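PDB 6E57: surface glycan binding protein B from Bacteroides ovatus, which binds mixed-linkage beta-glucan at the cell surface and probably helps this gut bacterium capture cereal glucans for uptake. Local coordinates for residues A131-K137 against L153-L158; G316-W322 against G409-D415. All blocks are in the same frame, centred on the assembly; numbering follows the deposited sequence.

Interaction 1: A131-K137 against L153-L158; sequences ADDPQSK and LYGSNL. With NA (sodium ion), chain N; PO4 (phosphate ion), chain J.
A single antiparallel hydrogen-bonded bridge joins Gln135 to Ser156 where the chain enters a beta-sandwich-like domain. The evidence is a reciprocal pair of backbone bonds: Gln135 N to Ser156 O at 3.1 Å with an N-H...O angle of 160°, and Ser156 N back to Gln135 O with nearly the same geometry. On the same face of this ribbon the two side chains meet through carbon, Gln135 CG lying 3.9 Å from Ser156 CB. The Gln135 amide reaches back toward the loop before the strand, where NE2 donates to Asp133 O at 2.9 Å, a bond close to the amide plane; Leu130 O is a second acceptor, so two carbonyls hold the group in place. Farther on, Ser136 OG donates to Tyr154 O. With chi1 at -175° the hydroxyl stands opposite the backbone N and reaches the carbonyl from above its plane, not along a lone pair; Arg143 NH2 also hydrogen-bonds to Ser136 OG. Toward Leu202 of strand 196-203, which both side chains touch, Leu158 CD2 comes to 3.4 Å from Gln135 O and Pro134 CB packs 3.7 Å from Asn157 O. Gly155 sits at the corner of the chain with its CA 3.3 Å from Gln135 O, and its own carbonyl oxygen binds the sodium ion at 2.5 Å. A phosphate ion approaches Asn157 N through a weak bond. The entry segment of this probable beta-sandwich domain is thus tied by one antiparallel bridge to the corner where the chain leaves strand 150-154.

Interaction 2: G316-W322 against G409-D415; sequences GHHYVSW and GHGYYVD. With BGC (beta-D-glucopyranose), chain E; PO4 (phosphate ion), chain K.
Both faces of the Tyr413 ring are covered: His317 lies over one in an offset stack, centroids 3.8 Å apart and planes at 15°, and the edge of Tyr319 meets the other at 59°. The His317 ring has a partner in its plane as well, since ND1 donates to the syn side of Asp415 OD1 at 2.8 Å, with ring and carboxylate nearly coplanar. Ser355 bonds the second carboxylate oxygen, so both ends of that group are engaged. The Trp322 indole is likewise sandwiched. Gly409 CA sits 3.6 Å from the centroid of its six-membered ring, while a glucose residue covers the opposite face and its O6 donates to Trp322 O. On the side of the ribbon bearing Val320 and Val414, Val320 CB lies over the Tyr412 ring, 4.0 Å from its centroid.

Between these two layers the strands run antiparallel, with His318 and Val414 exchanging two backbone bonds. Ser321 OG meets His410 ND1 at the imidazole edge at 2.9 Å, and Tyr319 OH donates to a phosphate ion lying beside this pair.

The Gly409 backing and a bond from NE1 to Tyr362 OH hold the indole, while Trp322 N to Gly409 O, 2.9 Å, anchors its backbone. This implies an aromatic platform for the glycan: pi surface faces glucose while the carbonyl accepts a hydrogen bond from its hydroxyl.

How the interactions relate
Interaction 1 comes first along the chain and lies nearer its middle, about 19 Å from the chain centre against 35 Å for interaction 2; their centres are 44 Å apart and their nearest atoms about 29 Å. Both are partly buried antiparallel pairings, but they hold different elements: 131-137 lies against the turn after strand 150-154, whereas strand 317-321 pairs with strand 412-419 across a much longer sequence separation. The buried areas are 411 and 778 Å², the larger reflecting the longer pairing and its aromatic side chains. Backbone carbonyls and a small hydroxyl dominate interaction 1, beside a sodium ion. Aromatic rings and histidines carry interaction 2, which alone of the two reaches the bound glycan.

Interaction 1: A131-K137 against L153-L158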
loop_
_atom_site.group_PDB
_atom_site.type_symbol
_atom_site.label_atom_id
_atom_site.label_comp_id
_atom_site.label_asym_id
_atom_site.label_seq_id
_atom_site.Cartn_x
_atom_site.Cartn_y
_atom_site.Cartn_z
ATOM N N ALA A 131 -18.488 15.993 1.449
ATOM C CA ALA A 131 -18.675 15.139 2.620
ATOM C C ALA A 131 -19.755 14.080 2.349
ATOM O O ALA A 131 -19.581 12.910 2.706
ATOM C CB ALA A 131 -19.024 15.989 3.816
ATOM N N ASP A 132 -20.850 14.500 1.702
ATOM C CA ASP A 132 -22.051 13.681 1.516
ATOM C C ASP A 132 -21.958 12.828 0.241
ATOM O O ASP A 132 -22.798 11.960 0.031
ATOM C CB ASP A 132 -23.310 14.559 1.490
ATOM C CG ASP A 132 -23.782 15.046 2.855
ATOM O OD1 ASP A 132 -23.227 14.588 3.879
ATOM O OD2 ASP A 132 -24.713 15.881 2.884
ATOM N N ASP A 133 -20.949 13.072 -0.605
ATOM C CA ASP A 133 -20.773 12.329 -1.862
ATOM C C ASP A 133 -20.441 10.869 -1.569
ATOM O O ASP A 133 -19.697 10.580 -0.635
ATOM C CB ASP A 133 -19.632 12.890 -2.715
ATOM C CG ASP A 133 -19.950 14.174 -3.460
ATOM O OD1 ASP A 133 -21.065 14.697 -3.285
ATOM O OD2 ASP A 133 -19.070 14.637 -4.216
ATOM N N PRO A 134 -20.968 9.907 -2.361
ATOM C CA PRO A 134 -20.377 8.572 -2.446
ATOM C C PRO A 134 -18.938 8.705 -2.964
ATOM O O PRO A 134 -18.711 9.343 -3.993
ATOM C CB PRO A 134 -21.265 7.808 -3.439
ATOM C CG PRO A 134 -22.562 8.593 -3.468
ATOM C CD PRO A 134 -22.172 10.033 -3.193
ATOM N N GLN A 135 -17.989 8.127 -2.227
ATOM C CA GLN A 135 -16.574 8.296 -2.509
ATOM C C GLN A 135 -15.815 7.032 -2.095
ATOM O O GLN A 135 -16.278 6.274 -1.248
ATOM C CB GLN A 135 -16.040 9.534 -1.785
ATOM C CG GLN A 135 -16.162 9.471 -0.270
ATOM C CD GLN A 135 -16.090 10.846 0.345
ATOM O OE1 GLN A 135 -15.086 11.230 0.939
ATOM N NE2 GLN A 135 -17.158 11.612 0.183
ATOM N N SER A 136 -14.651 6.826 -2.718
ATOM C CA SER A 136 -13.822 5.662 -2.471
ATOM C C SER A 136 -12.377 5.957 -2.878
ATOM O O SER A 136 -12.128 6.442 -3.979
ATOM C CB SER A 136 -14.360 4.459 -3.203
ATOM O OG SER A 136 -13.625 3.289 -2.876
ATOM N N LYS A 137 -11.448 5.671 -1.958
ATOM C CA LYS A 137 -10.015 5.602 -2.228
ATOM C C LYS A 137 -9.526 4.172 -1.975
ATOM O O LYS A 137 -10.253 3.336 -1.416
ATOM C CB LYS A 137 -9.235 6.566 -1.330
ATOM C CG LYS A 137 -9.671 8.021 -1.407
ATOM C CD LYS A 137 -8.654 8.983 -0.834
ATOM C CE LYS A 137 -8.946 10.425 -1.193
ATOM N NZ LYS A 137 -7.696 11.197 -1.385
ATOM N N LEU A 153 -14.806 -1.964 -2.847
ATOM C CA LEU A 153 -14.531 -0.546 -2.663
ATOM C C LEU A 153 -14.748 -0.200 -1.185
ATOM O O LEU A 153 -15.761 -0.592 -0.598
ATOM C CB LEU A 153 -15.465 0.281 -3.555
ATOM C CG LEU A 153 -15.370 0.018 -5.058
ATOM C CD1 LEU A 153 -16.460 0.771 -5.805
ATOM C CD2 LEU A 153 -14.004 0.403 -5.597
ATOM N N TYR A 154 -13.777 0.507 -0.596
ATOM C CA TYR A 154 -13.898 1.130 0.716
ATOM C C TYR A 154 -14.026 2.644 0.530
ATOM O O TYR A 154 -13.405 3.212 -0.366
ATOM C CB TYR A 154 -12.681 0.823 1.592
ATOM C CG TYR A 154 -12.543 -0.618 2.008
ATOM C CD1 TYR A 154 -13.271 -1.130 3.069
ATOM C CD2 TYR A 154 -11.669 -1.470 1.352
ATOM C CE1 TYR A 154 -13.141 -2.451 3.464
ATOM C CE2 TYR A 154 -11.530 -2.796 1.731
ATOM C CZ TYR A 154 -12.267 -3.287 2.792
ATOM O OH TYR A 154 -12.139 -4.590 3.166
ATOM N N GLY A 155 -14.826 3.285 1.389
ATOM C CA GLY A 155 -14.984 4.728 1.363
ATOM C C GLY A 155 -16.089 5.195 2.288
ATOM O O GLY A 155 -16.156 4.768 3.442
ATOM N N SER A 156 -16.946 6.082 1.765
ATOM C CA SER A 156 -18.039 6.708 2.508
ATOM C C SER A 156 -19.286 6.810 1.622
ATOM O O SER A 156 -19.183 6.982 0.405
ATOM C CB SER A 156 -17.635 8.066 3.020
ATOM O OG SER A 156 -16.435 7.989 3.774
ATOM N N ASN A 157 -20.456 6.693 2.261
ATOM C CA ASN A 157 -21.769 6.894 1.644
ATOM C C ASN A 157 -21.971 5.942 0.456
ATOM O O ASN A 157 -22.752 6.235 -0.446
ATOM C CB ASN A 157 -21.950 8.354 1.221
ATOM C CG ASN A 157 -21.672 9.325 2.347
ATOM O OD1 ASN A 157 -20.833 10.211 2.214
ATOM N ND2 ASN A 157 -22.361 9.160 3.465
ATOM N N LEU A 158 -21.301 4.783 0.478
ATOM C CA LEU A 158 -21.307 3.864 -0.653
ATOM C C LEU A 158 -22.603 3.048 -0.685
ATOM O O LEU A 158 -22.864 2.376 -1.678
ATOM C CB LEU A 158 -20.090 2.939 -0.576
ATOM C CG LEU A 158 -18.747 3.574 -0.922
ATOM C CD1 LEU A 158 -17.638 2.536 -0.849
ATOM C CD2 LEU A 158 -18.785 4.218 -2.296
HETATM NA NA NA N . -16.136 4.385 5.932
HETATM P P PO4 J . -20.345 4.705 5.370
HETATM O O1 PO4 J . -19.924 6.122 5.692
HETATM O O2 PO4 J . -21.777 4.498 5.791
HETATM O O3 PO4 J . -19.443 3.733 6.099
HETATM O O4 PO4 J . -20.232 4.473 3.872
#

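Interaction 2: G316-W322 against G409-D415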
loop_
_atom_site.group_PDB
_atom_site.type_symbol
_atom_site.label_atom_id
_atom_site.label_comp_id
_atom_site.label_asym_id
_atom_site.label_seq_id
_atom_site.Cartn_x
_atom_site.Cartn_y
_atom_site.Cartn_z
ATOM N N GLY A 316 7.120 -22.248 27.325
ATOM C CA GLY A 316 6.339 -22.657 28.499
ATOM C C GLY A 316 4.996 -21.949 28.589
ATOM O O GLY A 316 4.367 -21.669 27.576
ATOM N N HIS A 317 4.556 -21.684 29.825
ATOM C CA HIS A 317 3.268 -21.053 30.124
ATOM C C HIS A 317 3.347 -20.379 31.502
ATOM O O HIS A 317 2.958 -20.970 32.516
ATOM C CB HIS A 317 2.144 -22.094 30.033
ATOM C CG HIS A 317 0.774 -21.530 30.206
ATOM N ND1 HIS A 317 0.190 -20.702 29.263
ATOM C CD2 HIS A 317 -0.136 -21.680 31.192
ATOM C CE1 HIS A 317 -1.019 -20.364 29.665
ATOM N NE2 HIS A 317 -1.242 -20.950 30.848
ATOM N N HIS A 318 3.848 -19.136 31.515
ATOM C CA HIS A 318 4.246 -18.430 32.728
ATOM C C HIS A 318 3.363 -17.197 32.967
ATOM O O HIS A 318 3.432 -16.228 32.214
ATOM C CB HIS A 318 5.722 -18.037 32.630
ATOM C CG HIS A 318 6.240 -17.406 33.875
ATOM N ND1 HIS A 318 6.801 -18.147 34.894
ATOM C CD2 HIS A 318 6.263 -16.117 34.275
ATOM C CE1 HIS A 318 7.159 -17.340 35.869
ATOM N NE2 HIS A 318 6.839 -16.089 35.513
ATOM N N TYR A 319 2.563 -17.235 34.041
ATOM C CA TYR A 319 1.646 -16.154 34.391
ATOM C C TYR A 319 2.445 -14.946 34.889
ATOM O O TYR A 319 3.487 -15.112 35.529
ATOM C CB TYR A 319 0.637 -16.593 35.457
ATOM C CG TYR A 319 -0.416 -15.555 35.757
ATOM C CD1 TYR A 319 -1.335 -15.176 34.791
ATOM C CD2 TYR A 319 -0.481 -14.924 36.989
ATOM C CE1 TYR A 319 -2.299 -14.213 35.043
ATOM C CE2 TYR A 319 -1.439 -13.956 37.258
ATOM C CZ TYR A 319 -2.351 -13.598 36.280
ATOM O OH TYR A 319 -3.299 -12.644 36.518
ATOM N N VAL A 320 1.924 -13.746 34.601
ATOM C CA VAL A 320 2.530 -12.476 34.998
ATOM C C VAL A 320 1.468 -11.618 35.696
ATOM O O VAL A 320 0.413 -11.358 35.127
ATOM C CB VAL A 320 3.113 -11.733 33.782
ATOM C CG1 VAL A 320 3.705 -10.388 34.177
ATOM C CG2 VAL A 320 4.139 -12.576 33.041
ATOM N N SER A 321 1.768 -11.173 36.921
ATOM C CA SER A 321 0.910 -10.238 37.641
ATOM C C SER A 321 1.723 -9.441 38.662
ATOM O O SER A 321 2.296 -9.997 39.584
ATOM C CB SER A 321 -0.234 -10.933 38.310
ATOM O OG SER A 321 -0.922 -10.037 39.170
ATOM N N TRP A 322 1.712 -8.119 38.495
ATOM C CA TRP A 322 2.411 -7.204 39.380
ATOM C C TRP A 322 1.636 -6.999 40.693
ATOM O O TRP A 322 2.059 -6.219 41.538
ATOM C CB TRP A 322 2.699 -5.878 38.662
ATOM C CG TRP A 322 1.549 -5.287 37.904
ATOM C CD1 TRP A 322 0.219 -5.422 38.175
ATOM C CD2 TRP A 322 1.636 -4.416 36.764
ATOM N NE1 TRP A 322 -0.525 -4.717 37.269
ATOM C CE2 TRP A 322 0.316 -4.088 36.391
ATOM C CE3 TRP A 322 2.694 -3.889 36.015
ATOM C CZ2 TRP A 322 0.033 -3.261 35.306
ATOM C CZ3 TRP A 322 2.413 -3.071 34.943
ATOM C CH2 TRP A 322 1.099 -2.762 34.595
ATOM N N GLY A 409 3.545 -6.752 33.880
ATOM C CA GLY A 409 2.128 -6.458 33.639
ATOM C C GLY A 409 1.203 -7.314 34.488
ATOM O O GLY A 409 1.569 -7.725 35.597
ATOM N N HIS A 410 -0.001 -7.578 33.958
ATOM C CA HIS A 410 -1.048 -8.315 34.668
ATOM C C HIS A 410 -1.957 -9.062 33.687
ATOM O O HIS A 410 -2.269 -8.564 32.618
ATOM C CB HIS A 410 -1.868 -7.358 35.543
ATOM C CG HIS A 410 -3.016 -8.013 36.232
ATOM N ND1 HIS A 410 -2.861 -8.735 37.400
ATOM C CD2 HIS A 410 -4.329 -8.063 35.926
ATOM C CE1 HIS A 410 -4.031 -9.203 37.783
ATOM N NE2 HIS A 410 -4.949 -8.804 36.896
ATOM N N GLY A 411 -2.372 -10.266 34.087
ATOM C CA GLY A 411 -3.490 -10.984 33.480
ATOM C C GLY A 411 -3.147 -11.620 32.143
ATOM O O GLY A 411 -4.014 -11.722 31.264
ATOM N N TYR A 412 -1.894 -12.065 31.990
ATOM C CA TYR A 412 -1.467 -12.755 30.776
ATOM C C TYR A 412 -0.368 -13.767 31.106
ATOM O O TYR A 412 0.188 -13.766 32.205
ATOM C CB TYR A 412 -0.992 -11.759 29.717
ATOM C CG TYR A 412 0.369 -11.159 29.967
ATOM C CD1 TYR A 412 0.515 -10.031 30.757
ATOM C CD2 TYR A 412 1.512 -11.711 29.408
ATOM C CE1 TYR A 412 1.759 -9.469 30.992
ATOM C CE2 TYR A 412 2.764 -11.160 29.631
ATOM C CZ TYR A 412 2.888 -10.033 30.424
ATOM O OH TYR A 412 4.111 -9.472 30.654
ATOM N N TYR A 413 -0.082 -14.628 30.127
ATOM C CA TYR A 413 0.960 -15.628 30.210
ATOM C C TYR A 413 1.965 -15.383 29.086
ATOM O O TYR A 413 1.566 -14.995 27.996
ATOM C CB TYR A 413 0.391 -17.037 30.040
ATOM C CG TYR A 413 -0.582 -17.486 31.098
ATOM C CD1 TYR A 413 -1.940 -17.233 30.975
ATOM C CD2 TYR A 413 -0.154 -18.207 32.202
ATOM C CE1 TYR A 413 -2.846 -17.660 31.934
ATOM C CE2 TYR A 413 -1.047 -18.645 33.167
ATOM C CZ TYR A 413 -2.397 -18.371 33.033
ATOM O OH TYR A 413 -3.278 -18.797 33.985
ATOM N N VAL A 414 3.249 -15.626 29.367
ATOM C CA VAL A 414 4.283 -15.689 28.343
ATOM C C VAL A 414 4.432 -17.158 27.929
ATOM O O VAL A 414 4.701 -18.010 28.776
ATOM C CB VAL A 414 5.611 -15.102 28.850
ATOM C CG1 VAL A 414 6.757 -15.384 27.892
ATOM C CG2 VAL A 414 5.493 -13.611 29.130
ATOM N N ASP A 415 4.244 -17.433 26.633
ATOM C CA ASP A 415 4.202 -18.801 26.099
ATOM C C ASP A 415 5.449 -19.111 25.256
ATOM O O ASP A 415 5.859 -20.270 25.178
ATOM C CB ASP A 415 2.933 -19.031 25.273
ATOM C CG ASP A 415 1.640 -18.928 26.066
ATOM O OD1 ASP A 415 1.618 -19.415 27.217
ATOM O OD2 ASP A 415 0.658 -18.365 25.519
HETATM C C2 BGC E . 1.794 -0.864 38.334
HETATM C C3 BGC E . 0.362 -0.532 38.722
HETATM C C4 BGC E . -0.247 -1.664 39.533
HETATM C C5 BGC E . 0.656 -1.955 40.729
HETATM C C6 BGC E . 0.091 -3.050 41.623
HETATM C C1 BGC E . 2.611 -1.286 39.555
HETATM O O2 BGC E . 2.390 0.284 37.716
HETATM O O3 BGC E . -0.412 -0.330 37.546
HETATM O O4 BGC E . -1.574 -1.298 39.936
HETATM O O5 BGC E . 1.957 -2.339 40.263
HETATM O O6 BGC E . 1.060 -3.375 42.627
HETATM P P PO4 K . -3.587 -12.081 40.629
HETATM O O1 PO4 K . -4.467 -10.922 41.040
HETATM O O2 PO4 K . -2.223 -11.925 41.258
HETATM O O3 PO4 K . -3.439 -12.107 39.126
HETATM O O4 PO4 K . -4.224 -13.370 41.098
#